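Local coordinates for catabolite control protein A (Lactococcus lactis, PDB 2O20) that probably acts as a global DNA-binding transcription regulator of the LacI family, repressing or activating genes according to the carbon source available, at residues S178-I183 with G239-V244; A230-L235 with S256-K261; H247-V252 with S277-Y282; F269-G274 with P285-V290; S289-L294 with E324-R329. The protein carries 1 engineered substitution. All coordinates share one frame; numbering follows the deposited sequence.

Interaction 1: residues S178-I183 with G239-V244; sequences SGNKKI and GATSAV
Lys182 and Ala240 bring the two backbones together, 4.7 Å apart from CA to CA, and the nearly straight bond from Thr241 N to Lys182 O (3.0 Å, 168° at the hydrogen) ties them there. Beside it, the side chains of Asn180 and Thr241 cross obliquely. Asn180 has CG beside its backbone N (chi1 -63°), and its OD1 takes the Thr241 hydroxyl at 2.8 Å from OG1, in the carbonyl plane on a lone pair. The same OG1 accepts a hydrogen from a water, 2.7 Å away, which in turn accepts from Lys181 N, so the threonine hydroxyl is both donor and acceptor. Ser242 OG tucks in beneath, 3.4 Å from Asn180 CG and 3.5 Å from Ile183 CG1; it is buried and has no hydrogen-bonding partner in the model. On the outer side the extended Lys182 chain lies over the turn, its CD 3.4 Å from Gly239 O, and its NZ reaches Arg238 O in a weak bond. The amide nitrogen of Asn180 is held by Glu270 and by Leu175 O. Both glycines, Gly179 and Gly239, close Schellman motifs, at the ends of helices 164-177 and 225-237. The contact thus joins the two turns that lead from these helices into the neighbouring parallel strands 183-186 and 242-245.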
# COMPACT_ATOMS: atom_id res chain seq x y z
N SER D 178 -18.98 -25.43 -2.48
CA SER D 178 -18.37 -25.75 -3.77
C SER D 178 -17.66 -27.11 -3.76
O SER D 178 -16.91 -27.44 -4.68
CB SER D 178 -17.44 -24.61 -4.24
OG SER D 178 -16.43 -24.31 -3.28
N GLY D 179 -17.92 -27.93 -2.73
CA GLY D 179 -17.44 -29.31 -2.69
C GLY D 179 -16.12 -29.58 -2.00
O GLY D 179 -15.63 -30.71 -2.05
N ASN D 180 -15.53 -28.59 -1.35
CA ASN D 180 -14.26 -28.81 -0.65
C ASN D 180 -14.48 -29.54 0.69
O ASN D 180 -15.40 -29.23 1.44
CB ASN D 180 -13.52 -27.50 -0.42
CG ASN D 180 -13.14 -26.82 -1.71
OD1 ASN D 180 -12.15 -27.22 -2.37
ND2 ASN D 180 -13.90 -25.80 -2.09
N LYS D 181 -13.63 -30.54 0.95
CA LYS D 181 -13.67 -31.32 2.19
C LYS D 181 -12.44 -31.10 3.07
O LYS D 181 -12.53 -31.29 4.28
CB LYS D 181 -13.77 -32.81 1.88
CG LYS D 181 -15.01 -33.22 1.06
CD LYS D 181 -16.28 -32.83 1.79
CE LYS D 181 -17.53 -33.43 1.15
NZ LYS D 181 -17.76 -34.85 1.56
N LYS D 182 -11.31 -30.76 2.45
CA LYS D 182 -10.08 -30.40 3.17
C LYS D 182 -9.81 -28.92 2.99
O LYS D 182 -9.34 -28.49 1.93
CB LYS D 182 -8.92 -31.26 2.69
CG LYS D 182 -9.04 -32.73 3.09
CD LYS D 182 -7.74 -33.45 2.91
CE LYS D 182 -7.64 -34.74 3.65
NZ LYS D 182 -6.32 -35.40 3.28
N ILE D 183 -10.19 -28.14 4.01
CA ILE D 183 -10.17 -26.67 3.97
C ILE D 183 -9.17 -26.19 5.04
O ILE D 183 -9.34 -26.44 6.23
CB ILE D 183 -11.58 -26.07 4.25
CG1 ILE D 183 -12.63 -26.62 3.27
CG2 ILE D 183 -11.52 -24.58 4.22
CD1 ILE D 183 -14.08 -26.52 3.74
N GLY D 239 -2.95 -32.27 1.30
CA GLY D 239 -4.18 -32.48 0.51
C GLY D 239 -5.29 -31.46 0.68
O GLY D 239 -6.44 -31.71 0.32
N ALA D 240 -4.97 -30.28 1.22
CA ALA D 240 -5.92 -29.18 1.26
C ALA D 240 -6.26 -28.79 -0.19
O ALA D 240 -5.38 -28.79 -1.06
CB ALA D 240 -5.33 -28.00 2.00
N THR D 241 -7.54 -28.51 -0.44
CA THR D 241 -7.98 -28.06 -1.77
C THR D 241 -8.51 -26.64 -1.78
O THR D 241 -8.94 -26.16 -2.83
CB THR D 241 -9.07 -28.98 -2.37
OG1 THR D 241 -10.21 -29.00 -1.48
CG2 THR D 241 -8.50 -30.40 -2.60
N SER D 242 -8.48 -25.98 -0.63
CA SER D 242 -8.90 -24.60 -0.50
C SER D 242 -8.39 -24.04 0.81
O SER D 242 -7.93 -24.78 1.69
CB SER D 242 -10.41 -24.50 -0.58
OG SER D 242 -11.02 -25.26 0.46
N ALA D 243 -8.48 -22.72 0.95
CA ALA D 243 -8.09 -22.03 2.15
C ALA D 243 -8.86 -20.73 2.37
O ALA D 243 -9.12 -19.99 1.41
CB ALA D 243 -6.62 -21.73 2.09
N VAL D 244 -9.16 -20.47 3.63
CA VAL D 244 -9.61 -19.15 4.14
C VAL D 244 -8.40 -18.53 4.82
O VAL D 244 -7.70 -19.19 5.60
CB VAL D 244 -10.73 -19.27 5.16
CG1 VAL D 244 -11.25 -17.85 5.57
CG2 VAL D 244 -11.84 -20.19 4.62
O HOH W 1 -11.39 -31.23 -0.46

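Interaction 2: residues A230-L235 with S256-K261; sequences ALAERL and SAMMDK. With SO4 (sulfate ion), chain K.
Ala232 and Ala257 make the apolar part of this helix-to-helix contact: their CB atoms meet at 3.6 Å, and the small side chains let the two backbones come within 6.1 Å from CA to CA. Met258 closes in beside the alanines, its methyl CE 4.0 Å from Ala232 CB and 3.8 Å from Ala232 O. Beneath, Leu235 and Met258 both rest on Phe269. The ionic part lies on the outer side, where Glu233 and Lys261 form a salt bridge, NZ to OE2 at 2.7 Å. The lysine turns at its last bond (chi4 -79°) and meets the oxygen on its anti side, 25° out of the carboxylate plane. The same NZ gives a hydrogen bond to O2 of a sulfate ion at 2.9 Å, and Arg234 NH2 lies 3.2 Å from the sulfate O3. Arg234 NH1 makes its salt bridge with Glu237. An alanine in place of Glu233 would probably leave the Lys261 ammonium without its carboxylate mate and freer to turn. The sulfate, probably from the crystallisation liquor, sits where the Lys261 ammonium and, more loosely, Arg234 NH2 face the same spot, which would probably attract an anion, while alanine and methionine contacts bind helices 225-237 and 248-260 together underneath.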
# COMPACT_ATOMS: atom_id res chain seq x y z
N ALA D 230 5.28 -19.23 0.88
CA ALA D 230 5.97 -20.40 1.41
C ALA D 230 5.03 -21.49 1.96
O ALA D 230 5.43 -22.66 2.10
CB ALA D 230 7.00 -19.96 2.49
N LEU D 231 3.79 -21.12 2.28
CA LEU D 231 2.81 -22.07 2.74
C LEU D 231 2.23 -22.97 1.65
O LEU D 231 1.70 -24.04 1.97
CB LEU D 231 1.63 -21.32 3.41
CG LEU D 231 1.89 -20.88 4.86
CD1 LEU D 231 0.70 -20.11 5.38
CD2 LEU D 231 2.17 -22.07 5.75
N ALA D 232 2.27 -22.52 0.40
CA ALA D 232 1.56 -23.21 -0.69
C ALA D 232 1.85 -24.73 -0.68
O ALA D 232 0.91 -25.53 -0.63
CB ALA D 232 1.88 -22.60 -2.03
N GLU D 233 3.12 -25.11 -0.71
CA GLU D 233 3.44 -26.53 -0.81
C GLU D 233 3.03 -27.31 0.46
O GLU D 233 2.70 -28.53 0.38
CB GLU D 233 4.91 -26.74 -1.19
CG GLU D 233 5.21 -28.09 -1.77
CD GLU D 233 4.60 -28.33 -3.14
OE1 GLU D 233 4.27 -29.49 -3.47
OE2 GLU D 233 4.45 -27.37 -3.92
N ARG D 234 3.00 -26.60 1.61
CA ARG D 234 2.61 -27.20 2.88
C ARG D 234 1.13 -27.60 2.86
O ARG D 234 0.78 -28.63 3.38
CB ARG D 234 2.87 -26.26 4.06
CG ARG D 234 4.31 -25.80 4.18
CD ARG D 234 5.28 -26.96 4.42
NE ARG D 234 6.41 -26.72 3.54
CZ ARG D 234 6.70 -27.36 2.42
NH1 ARG D 234 6.01 -28.42 2.00
NH2 ARG D 234 7.74 -26.95 1.74
N LEU D 235 0.30 -26.76 2.26
CA LEU D 235 -1.12 -27.04 2.10
C LEU D 235 -1.33 -28.20 1.11
O LEU D 235 -2.10 -29.11 1.37
CB LEU D 235 -1.86 -25.79 1.65
CG LEU D 235 -2.34 -24.85 2.80
CD1 LEU D 235 -1.21 -24.17 3.50
CD2 LEU D 235 -3.32 -23.81 2.31
N SER D 256 -0.19 -16.30 -5.55
CA SER D 256 1.00 -16.17 -6.37
C SER D 256 1.71 -17.51 -6.50
O SER D 256 2.15 -17.89 -7.60
CB SER D 256 2.01 -15.12 -5.80
OG SER D 256 1.61 -13.78 -6.09
N ALA D 257 1.89 -18.16 -5.38
CA ALA D 257 2.62 -19.45 -5.38
C ALA D 257 1.86 -20.58 -6.08
O ALA D 257 2.46 -21.35 -6.83
CB ALA D 257 3.01 -19.81 -3.96
N MET D 258 0.54 -20.69 -5.85
CA MET D 258 -0.30 -21.64 -6.58
C MET D 258 -0.18 -21.43 -8.08
O MET D 258 0.07 -22.37 -8.83
CB MET D 258 -1.76 -21.56 -6.13
CG MET D 258 -1.99 -21.98 -4.67
SD MET D 258 -1.44 -23.69 -4.40
CE MET D 258 -1.84 -23.85 -2.66
N MET D 259 -0.30 -20.17 -8.52
CA MET D 259 -0.13 -19.86 -9.95
C MET D 259 1.29 -20.15 -10.50
O MET D 259 1.43 -20.67 -11.61
CB MET D 259 -0.54 -18.42 -10.26
CG MET D 259 -1.96 -18.02 -9.87
SD MET D 259 -3.24 -19.07 -10.69
CE MET D 259 -2.98 -18.68 -12.38
N ASP D 260 2.33 -19.86 -9.71
CA ASP D 260 3.73 -20.13 -10.08
C ASP D 260 4.00 -21.64 -10.33
O ASP D 260 4.77 -22.00 -11.24
CB ASP D 260 4.61 -19.55 -8.95
CG ASP D 260 6.12 -19.55 -9.28
OD1 ASP D 260 6.91 -19.99 -8.41
OD2 ASP D 260 6.47 -19.18 -10.39
N LYS D 261 3.28 -22.47 -9.59
CA LYS D 261 3.38 -23.94 -9.62
C LYS D 261 2.44 -24.62 -10.64
O LYS D 261 2.47 -25.88 -10.78
CB LYS D 261 3.05 -24.47 -8.21
CG LYS D 261 4.07 -24.10 -7.15
CD LYS D 261 3.59 -24.34 -5.69
CE LYS D 261 4.79 -24.00 -4.78
NZ LYS D 261 5.75 -25.14 -4.76
S SO4 K . 8.50 -25.03 -2.07
O1 SO4 K . 8.23 -26.43 -2.37
O2 SO4 K . 7.54 -24.11 -2.69
O3 SO4 K . 8.49 -24.96 -0.63
O4 SO4 K . 9.80 -24.60 -2.61

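Interaction 3: residues H247-V252 with S277-Y282; sequences HDTVAV and SPITQY. With SO4 (sulfate ion), chain L.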
# COMPACT_ATOMS: atom_id res chain seq x y z
N HIS D 247 -5.38 -12.54 6.42
CA HIS D 247 -4.71 -11.31 5.96
C HIS D 247 -4.54 -11.31 4.46
O HIS D 247 -4.11 -12.28 3.88
CB HIS D 247 -3.36 -11.13 6.64
CG HIS D 247 -3.47 -11.00 8.12
ND1 HIS D 247 -2.76 -11.79 8.99
CD2 HIS D 247 -4.27 -10.22 8.88
CE1 HIS D 247 -3.08 -11.48 10.23
NE2 HIS D 247 -4.01 -10.53 10.19
N ASP D 248 -4.89 -10.19 3.82
CA ASP D 248 -4.82 -10.08 2.37
C ASP D 248 -3.42 -10.32 1.80
O ASP D 248 -3.29 -10.95 0.76
CB ASP D 248 -5.29 -8.68 1.92
CG ASP D 248 -6.77 -8.42 2.18
OD1 ASP D 248 -7.63 -9.35 2.15
OD2 ASP D 248 -7.06 -7.23 2.46
N THR D 249 -2.38 -9.80 2.44
CA THR D 249 -1.01 -9.96 1.95
C THR D 249 -0.62 -11.44 1.89
O THR D 249 -0.01 -11.89 0.94
CB THR D 249 0.02 -9.25 2.82
OG1 THR D 249 -0.29 -9.53 4.20
CG2 THR D 249 0.02 -7.75 2.56
N VAL D 250 -1.01 -12.18 2.92
CA VAL D 250 -0.81 -13.64 2.96
C VAL D 250 -1.57 -14.39 1.84
O VAL D 250 -1.03 -15.28 1.19
CB VAL D 250 -1.16 -14.18 4.36
CG1 VAL D 250 -0.91 -15.69 4.42
CG2 VAL D 250 -0.37 -13.42 5.46
N ALA D 251 -2.83 -14.03 1.62
CA ALA D 251 -3.68 -14.62 0.58
C ALA D 251 -3.13 -14.40 -0.79
O ALA D 251 -3.20 -15.30 -1.61
CB ALA D 251 -5.08 -14.05 0.63
N VAL D 252 -2.65 -13.17 -1.04
CA VAL D 252 -2.07 -12.82 -2.31
C VAL D 252 -0.78 -13.63 -2.54
O VAL D 252 -0.53 -14.08 -3.67
CB VAL D 252 -1.80 -11.31 -2.46
CG1 VAL D 252 -1.12 -10.98 -3.77
CG2 VAL D 252 -3.11 -10.51 -2.38
N SER D 277 -8.54 -5.27 1.22
CA SER D 277 -7.73 -4.06 1.23
C SER D 277 -7.32 -3.64 -0.20
O SER D 277 -7.45 -4.45 -1.14
CB SER D 277 -6.48 -4.26 2.13
OG SER D 277 -5.58 -5.22 1.60
N PRO D 278 -6.84 -2.40 -0.36
CA PRO D 278 -6.50 -1.92 -1.70
C PRO D 278 -5.62 -2.79 -2.59
O PRO D 278 -5.89 -2.86 -3.79
CB PRO D 278 -5.92 -0.52 -1.45
CG PRO D 278 -6.57 -0.08 -0.17
CD PRO D 278 -6.73 -1.32 0.65
N ILE D 279 -4.64 -3.52 -2.04
CA ILE D 279 -3.82 -4.40 -2.90
C ILE D 279 -4.57 -5.50 -3.64
O ILE D 279 -4.09 -5.96 -4.69
CB ILE D 279 -2.63 -5.07 -2.14
CG1 ILE D 279 -3.09 -5.87 -0.90
CG2 ILE D 279 -1.58 -4.05 -1.86
CD1 ILE D 279 -2.08 -6.97 -0.46
N THR D 280 -5.70 -5.96 -3.08
CA THR D 280 -6.48 -7.06 -3.66
C THR D 280 -7.02 -6.72 -5.07
O THR D 280 -7.26 -7.61 -5.87
CB THR D 280 -7.65 -7.51 -2.73
OG1 THR D 280 -8.65 -6.49 -2.75
CG2 THR D 280 -7.15 -7.70 -1.30
N GLN D 281 -7.21 -5.43 -5.38
CA GLN D 281 -7.61 -5.02 -6.73
C GLN D 281 -6.60 -5.43 -7.82
O GLN D 281 -6.98 -5.62 -8.98
CB GLN D 281 -7.85 -3.50 -6.81
CG GLN D 281 -8.21 -2.99 -8.23
CD GLN D 281 -8.53 -1.51 -8.30
OE1 GLN D 281 -7.86 -0.70 -7.67
NE2 GLN D 281 -9.54 -1.14 -9.10
N TYR D 282 -5.34 -5.61 -7.43
CA TYR D 282 -4.25 -5.78 -8.37
C TYR D 282 -3.85 -7.24 -8.53
O TYR D 282 -2.84 -7.55 -9.14
CB TYR D 282 -3.06 -4.91 -7.94
CG TYR D 282 -3.42 -3.43 -7.94
CD1 TYR D 282 -3.58 -2.75 -9.14
CD2 TYR D 282 -3.64 -2.74 -6.75
CE1 TYR D 282 -3.91 -1.41 -9.15
CE2 TYR D 282 -3.98 -1.41 -6.74
CZ TYR D 282 -4.13 -0.75 -7.95
OH TYR D 282 -4.49 0.56 -7.96
S SO4 L . -4.31 -10.71 13.65
O1 SO4 L . -4.32 -10.69 15.11
O2 SO4 L . -3.76 -11.99 13.20
O3 SO4 L . -5.68 -10.55 13.16
O4 SO4 L . -3.47 -9.62 13.16
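Asp248 lies against Thr280, its CG 3.6 Å from the methyl CG2 of the threonine. Its OD2 is gripped twice by one residue: Ser277 OG donates at 2.6 Å on the anti side, and Ser277 N at 2.8 Å from above the carboxylate plane, both from the same face. The serine hydroxyl sits between its own backbone N and carbonyl carbon (chi1 67°), which brings it beside its amide. The other oxygen, OD1, takes Ser273 OG and the amides of Ala275 and Asn276. Asp248 is the first residue of helix 248-260, following strand 242-245 in the sugar-binding-type core of the LacI family, and so pins the helix start to the loop beyond the next strand, 270-272. Below, Ile279 sets CD1 against both Thr249 CG2 at 3.8 Å and Val252 CG2 at 4.2 Å. Tyr282 of the second subunit packs against Val252. At the helix N-cap, His247 gives NE2 weakly to a sulfate oxygen, O3, at 3.4 Å, while Asn222 O holds its ND1.

Interaction 4: residues F269-G274 with P285-V290; sequences FEIISG and PTLTSV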
# COMPACT_ATOMS: atom_id res chain seq x y z
N PHE D 269 -7.86 -25.58 -6.73
CA PHE D 269 -7.55 -24.89 -5.47
C PHE D 269 -8.28 -23.54 -5.41
O PHE D 269 -8.23 -22.78 -6.37
CB PHE D 269 -6.04 -24.69 -5.24
CG PHE D 269 -5.70 -24.49 -3.77
CD1 PHE D 269 -5.33 -25.58 -2.98
CD2 PHE D 269 -5.80 -23.26 -3.20
CE1 PHE D 269 -5.07 -25.40 -1.62
CE2 PHE D 269 -5.59 -23.07 -1.83
CZ PHE D 269 -5.20 -24.16 -1.05
N GLU D 270 -8.95 -23.28 -4.29
CA GLU D 270 -9.75 -22.07 -4.10
C GLU D 270 -9.25 -21.30 -2.87
O GLU D 270 -8.81 -21.90 -1.91
CB GLU D 270 -11.21 -22.41 -3.89
CG GLU D 270 -11.90 -23.18 -5.02
CD GLU D 270 -13.39 -23.34 -4.78
OE1 GLU D 270 -14.11 -22.32 -4.72
OE2 GLU D 270 -13.84 -24.50 -4.60
N ILE D 271 -9.31 -19.98 -2.95
CA ILE D 271 -8.81 -19.09 -1.90
C ILE D 271 -9.85 -17.98 -1.60
O ILE D 271 -10.39 -17.35 -2.51
CB ILE D 271 -7.46 -18.43 -2.28
CG1 ILE D 271 -6.40 -19.48 -2.58
CG2 ILE D 271 -6.97 -17.50 -1.15
CD1 ILE D 271 -5.10 -18.92 -3.17
N ILE D 272 -10.07 -17.73 -0.31
CA ILE D 272 -10.87 -16.59 0.14
C ILE D 272 -10.00 -15.79 1.12
O ILE D 272 -9.49 -16.34 2.08
CB ILE D 272 -12.21 -17.03 0.81
CG1 ILE D 272 -13.03 -17.90 -0.15
CG2 ILE D 272 -13.02 -15.76 1.25
CD1 ILE D 272 -14.34 -18.46 0.43
N SER D 273 -9.80 -14.52 0.83
CA SER D 273 -9.05 -13.60 1.68
C SER D 273 -9.92 -12.89 2.75
O SER D 273 -11.14 -13.04 2.80
CB SER D 273 -8.33 -12.56 0.79
OG SER D 273 -7.34 -11.85 1.52
N GLY D 274 -9.26 -12.14 3.61
CA GLY D 274 -9.84 -11.64 4.82
C GLY D 274 -10.39 -10.22 4.90
O GLY D 274 -11.20 -9.97 5.80
N PRO D 285 -5.08 -14.17 -11.08
CA PRO D 285 -6.56 -14.00 -11.09
C PRO D 285 -7.12 -13.15 -9.96
O PRO D 285 -6.46 -12.95 -8.92
CB PRO D 285 -7.09 -15.45 -10.94
CG PRO D 285 -6.01 -16.24 -10.58
CD PRO D 285 -4.73 -15.59 -11.07
N THR D 286 -8.32 -12.65 -10.17
CA THR D 286 -9.01 -11.85 -9.17
C THR D 286 -9.33 -12.66 -7.91
O THR D 286 -9.61 -13.87 -7.97
CB THR D 286 -10.28 -11.15 -9.72
OG1 THR D 286 -11.24 -12.13 -10.14
CG2 THR D 286 -9.94 -10.25 -10.86
N LEU D 287 -9.18 -11.99 -6.78
CA LEU D 287 -9.18 -12.64 -5.48
C LEU D 287 -10.50 -12.48 -4.71
O LEU D 287 -10.89 -11.38 -4.30
CB LEU D 287 -8.01 -12.07 -4.65
CG LEU D 287 -7.22 -13.02 -3.74
CD1 LEU D 287 -6.22 -12.23 -2.89
CD2 LEU D 287 -8.10 -13.89 -2.84
N THR D 288 -11.19 -13.60 -4.48
CA THR D 288 -12.37 -13.60 -3.62
C THR D 288 -12.01 -13.21 -2.18
O THR D 288 -11.01 -13.65 -1.63
CB THR D 288 -13.06 -15.00 -3.65
OG1 THR D 288 -13.54 -15.26 -4.96
CG2 THR D 288 -14.25 -15.08 -2.69
N SER D 289 -12.83 -12.36 -1.55
CA SER D 289 -12.48 -11.85 -0.22
C SER D 289 -13.71 -11.43 0.60
O SER D 289 -14.67 -10.91 0.05
CB SER D 289 -11.53 -10.63 -0.35
OG SER D 289 -10.86 -10.34 0.86
N VAL D 290 -13.64 -11.63 1.91
CA VAL D 290 -14.43 -10.83 2.85
C VAL D 290 -14.05 -9.35 2.63
O VAL D 290 -12.86 -8.99 2.59
CB VAL D 290 -14.13 -11.24 4.32
CG1 VAL D 290 -14.72 -10.25 5.34
CG2 VAL D 290 -14.60 -12.67 4.58
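Ser289 faces Ser273 at the one bridge between these backbones, their CA atoms 4.3 Å apart. Its CB lies 3.9 Å from Ser273 CB. From there OG, anti to the backbone N (chi1 -163°), comes within 3.3 Å of the Ser273 carbonyl carbon and donates to Val290 O at 3.0 Å, from above the carbonyl plane. An alanine in place of Ser289 would probably leave Val290 O without this donor and open a small gap beside the Ser273 carbonyl. The backbone of Ser273 serves both neighbours of Ser289: its N reaches Thr288 O at 2.9 Å, and its O takes Val290 N at 3.0 Å. Ser273 OG itself turns to Asp248. Alongside, Ile272 CG1 meets Thr288 CG2 at 4.0 Å. Strand 270-272 is the last of the four parallel strands, and here the chain comes back to run beside its end in roughly the same direction, held by a single bridge, before crossing to the other lobe, as in the two-lobed periplasmic-binding-protein fold shared by the LacI family.

Interaction 5: residues S289-L294 with E324-R329; sequences SVNQPL and EIFSRR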
# COMPACT_ATOMS: atom_id res chain seq x y z
N SER D 289 -12.83 -12.36 -1.55
CA SER D 289 -12.48 -11.85 -0.22
C SER D 289 -13.71 -11.43 0.60
O SER D 289 -14.67 -10.91 0.05
CB SER D 289 -11.53 -10.63 -0.35
OG SER D 289 -10.86 -10.34 0.86
N VAL D 290 -13.64 -11.63 1.91
CA VAL D 290 -14.43 -10.83 2.85
C VAL D 290 -14.05 -9.35 2.63
O VAL D 290 -12.86 -8.99 2.59
CB VAL D 290 -14.13 -11.24 4.32
CG1 VAL D 290 -14.72 -10.25 5.34
CG2 VAL D 290 -14.60 -12.67 4.58
N ASN D 291 -15.07 -8.50 2.43
CA ASN D 291 -14.88 -7.05 2.37
C ASN D 291 -15.13 -6.43 3.76
O ASN D 291 -16.27 -6.44 4.26
CB ASN D 291 -15.83 -6.43 1.34
CG ASN D 291 -15.55 -4.94 1.10
OD1 ASN D 291 -14.49 -4.56 0.61
ND2 ASN D 291 -16.52 -4.10 1.43
N GLN D 292 -14.07 -5.91 4.38
CA GLN D 292 -14.20 -5.12 5.60
C GLN D 292 -14.28 -3.66 5.21
O GLN D 292 -13.60 -3.22 4.26
CB GLN D 292 -13.01 -5.34 6.53
CG GLN D 292 -12.84 -6.79 7.01
CD GLN D 292 -11.73 -6.89 8.07
OE1 GLN D 292 -11.53 -5.97 8.84
NE2 GLN D 292 -11.01 -8.00 8.10
N PRO D 293 -15.11 -2.88 5.92
CA PRO D 293 -15.29 -1.45 5.64
C PRO D 293 -14.16 -0.64 6.29
O PRO D 293 -14.35 0.04 7.30
CB PRO D 293 -16.67 -1.17 6.23
CG PRO D 293 -16.67 -2.05 7.46
CD PRO D 293 -15.96 -3.31 7.05
N LEU D 294 -12.97 -0.72 5.68
CA LEU D 294 -11.74 -0.22 6.31
C LEU D 294 -11.75 1.30 6.63
O LEU D 294 -11.38 1.70 7.72
CB LEU D 294 -10.56 -0.56 5.44
CG LEU D 294 -10.23 -2.07 5.21
CD1 LEU D 294 -8.95 -2.14 4.42
CD2 LEU D 294 -10.10 -2.83 6.50
N GLU D 324 -19.25 -7.94 3.95
CA GLU D 324 -19.83 -8.72 2.85
C GLU D 324 -18.74 -9.67 2.34
O GLU D 324 -17.60 -9.56 2.75
CB GLU D 324 -20.23 -7.81 1.68
CG GLU D 324 -21.14 -6.66 2.03
CD GLU D 324 -20.65 -5.37 1.41
OE1 GLU D 324 -19.65 -4.80 1.94
OE2 GLU D 324 -21.24 -4.93 0.38
N ILE D 325 -19.12 -10.59 1.44
CA ILE D 325 -18.14 -11.41 0.67
C ILE D 325 -18.30 -11.03 -0.78
O ILE D 325 -19.42 -11.00 -1.31
CB ILE D 325 -18.35 -12.91 0.89
CG1 ILE D 325 -18.01 -13.27 2.34
CG2 ILE D 325 -17.52 -13.75 -0.11
CD1 ILE D 325 -18.02 -14.73 2.67
N PHE D 326 -17.19 -10.66 -1.41
CA PHE D 326 -17.15 -10.40 -2.84
C PHE D 326 -16.58 -11.59 -3.59
O PHE D 326 -15.39 -11.91 -3.43
CB PHE D 326 -16.28 -9.17 -3.13
CG PHE D 326 -16.84 -7.87 -2.59
CD1 PHE D 326 -18.20 -7.72 -2.30
CD2 PHE D 326 -16.02 -6.77 -2.46
CE1 PHE D 326 -18.69 -6.51 -1.80
CE2 PHE D 326 -16.51 -5.56 -1.99
CZ PHE D 326 -17.84 -5.43 -1.67
N SER D 327 -17.40 -12.23 -4.43
CA SER D 327 -16.99 -13.44 -5.16
C SER D 327 -16.27 -13.05 -6.44
O SER D 327 -16.82 -12.30 -7.25
CB SER D 327 -18.19 -14.33 -5.46
OG SER D 327 -18.71 -14.87 -4.27
N ARG D 328 -15.05 -13.56 -6.61
CA ARG D 328 -14.24 -13.24 -7.77
C ARG D 328 -13.69 -14.56 -8.37
O ARG D 328 -14.34 -15.61 -8.23
CB ARG D 328 -13.16 -12.19 -7.41
CG ARG D 328 -13.74 -10.83 -6.94
CD ARG D 328 -12.65 -9.78 -6.77
NE ARG D 328 -13.17 -8.53 -6.21
CZ ARG D 328 -12.73 -7.95 -5.10
NH1 ARG D 328 -11.75 -8.51 -4.37
NH2 ARG D 328 -13.29 -6.83 -4.70
N ARG D 329 -12.55 -14.53 -9.05
CA ARG D 329 -12.12 -15.71 -9.81
C ARG D 329 -11.18 -16.67 -9.06
O ARG D 329 -10.70 -17.63 -9.66
CB ARG D 329 -11.55 -15.27 -11.15
CG ARG D 329 -12.62 -14.51 -11.97
CD ARG D 329 -12.31 -14.38 -13.43
NE ARG D 329 -13.38 -13.73 -14.20
CZ ARG D 329 -13.62 -12.41 -14.25
NH1 ARG D 329 -12.91 -11.52 -13.55
NH2 ARG D 329 -14.62 -11.97 -15.02
O HOH W 2 -18.37 -4.00 3.91
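Phe326 carries Asn291 on one face of its ring: the CB lies over it, 3.8 Å from the centroid and offset toward the rim, a CH-pi contact. The amide follows at a shallow slant, its plane 24° from the ring, with CG 3.3 Å from Phe326 CE2. Asn291 has CG anti to its backbone N (chi1 -172°), which puts that atom over the ring's rim near CE2. Phe326 CB in turn lies over a face of the Arg328 guanidinium, near its rim. Glu324 runs alongside Asn291, with carboxylate and amide planes 70° apart; ND2 donates to OE1 at 3.2 Å, and the acceptor lies close to the amide plane. A water joins the same pair, giving to Glu324 OE1 and to Asn291 O. At the other end of the amide, OD1 receives Asn276 ND2. Underneath, strands 289-291 and 324-326 run antiparallel: Ser289 and Phe326 exchange bonds both ways, and Asn291 N reaches Glu324 O at 2.8 Å. On the opposite face Val290 CG2 meets Ile325 CG1 at 4.1 Å. This two-stranded pair lies beside helix 164-177, where strand 289-291 leads toward helix 294-309. The amide of Asn291 is therefore held at both ends and backed by a ring, whereas the Glu324 charge, at an exposed residue, is probably stabilised by that N-H and by water.

How the interactions relate
Interactions 1 to 4 all lie in the lobe built on the parallel sheet 218-219, 183-186, 242-245, 270-272. Interaction 1 ties turns leading into two neighbouring strands, and interaction 2, centred about 14 Å away, packs the two helices that flank strand 242-245 in the chain. Helix 248-260 serves both interactions 2 and 3, which also touch the second subunit. Interactions 3 and 4, about 9 Å apart between centres, alternate along the chain and meet where Asp248 holds Ser273. Interaction 5 begins where interaction 4 ends, sharing strand 289-291, from which the chain passes to helix 294-309. The series thus runs from the turns before the inner strands, past edge strand 270-272, toward the crossover between lobes.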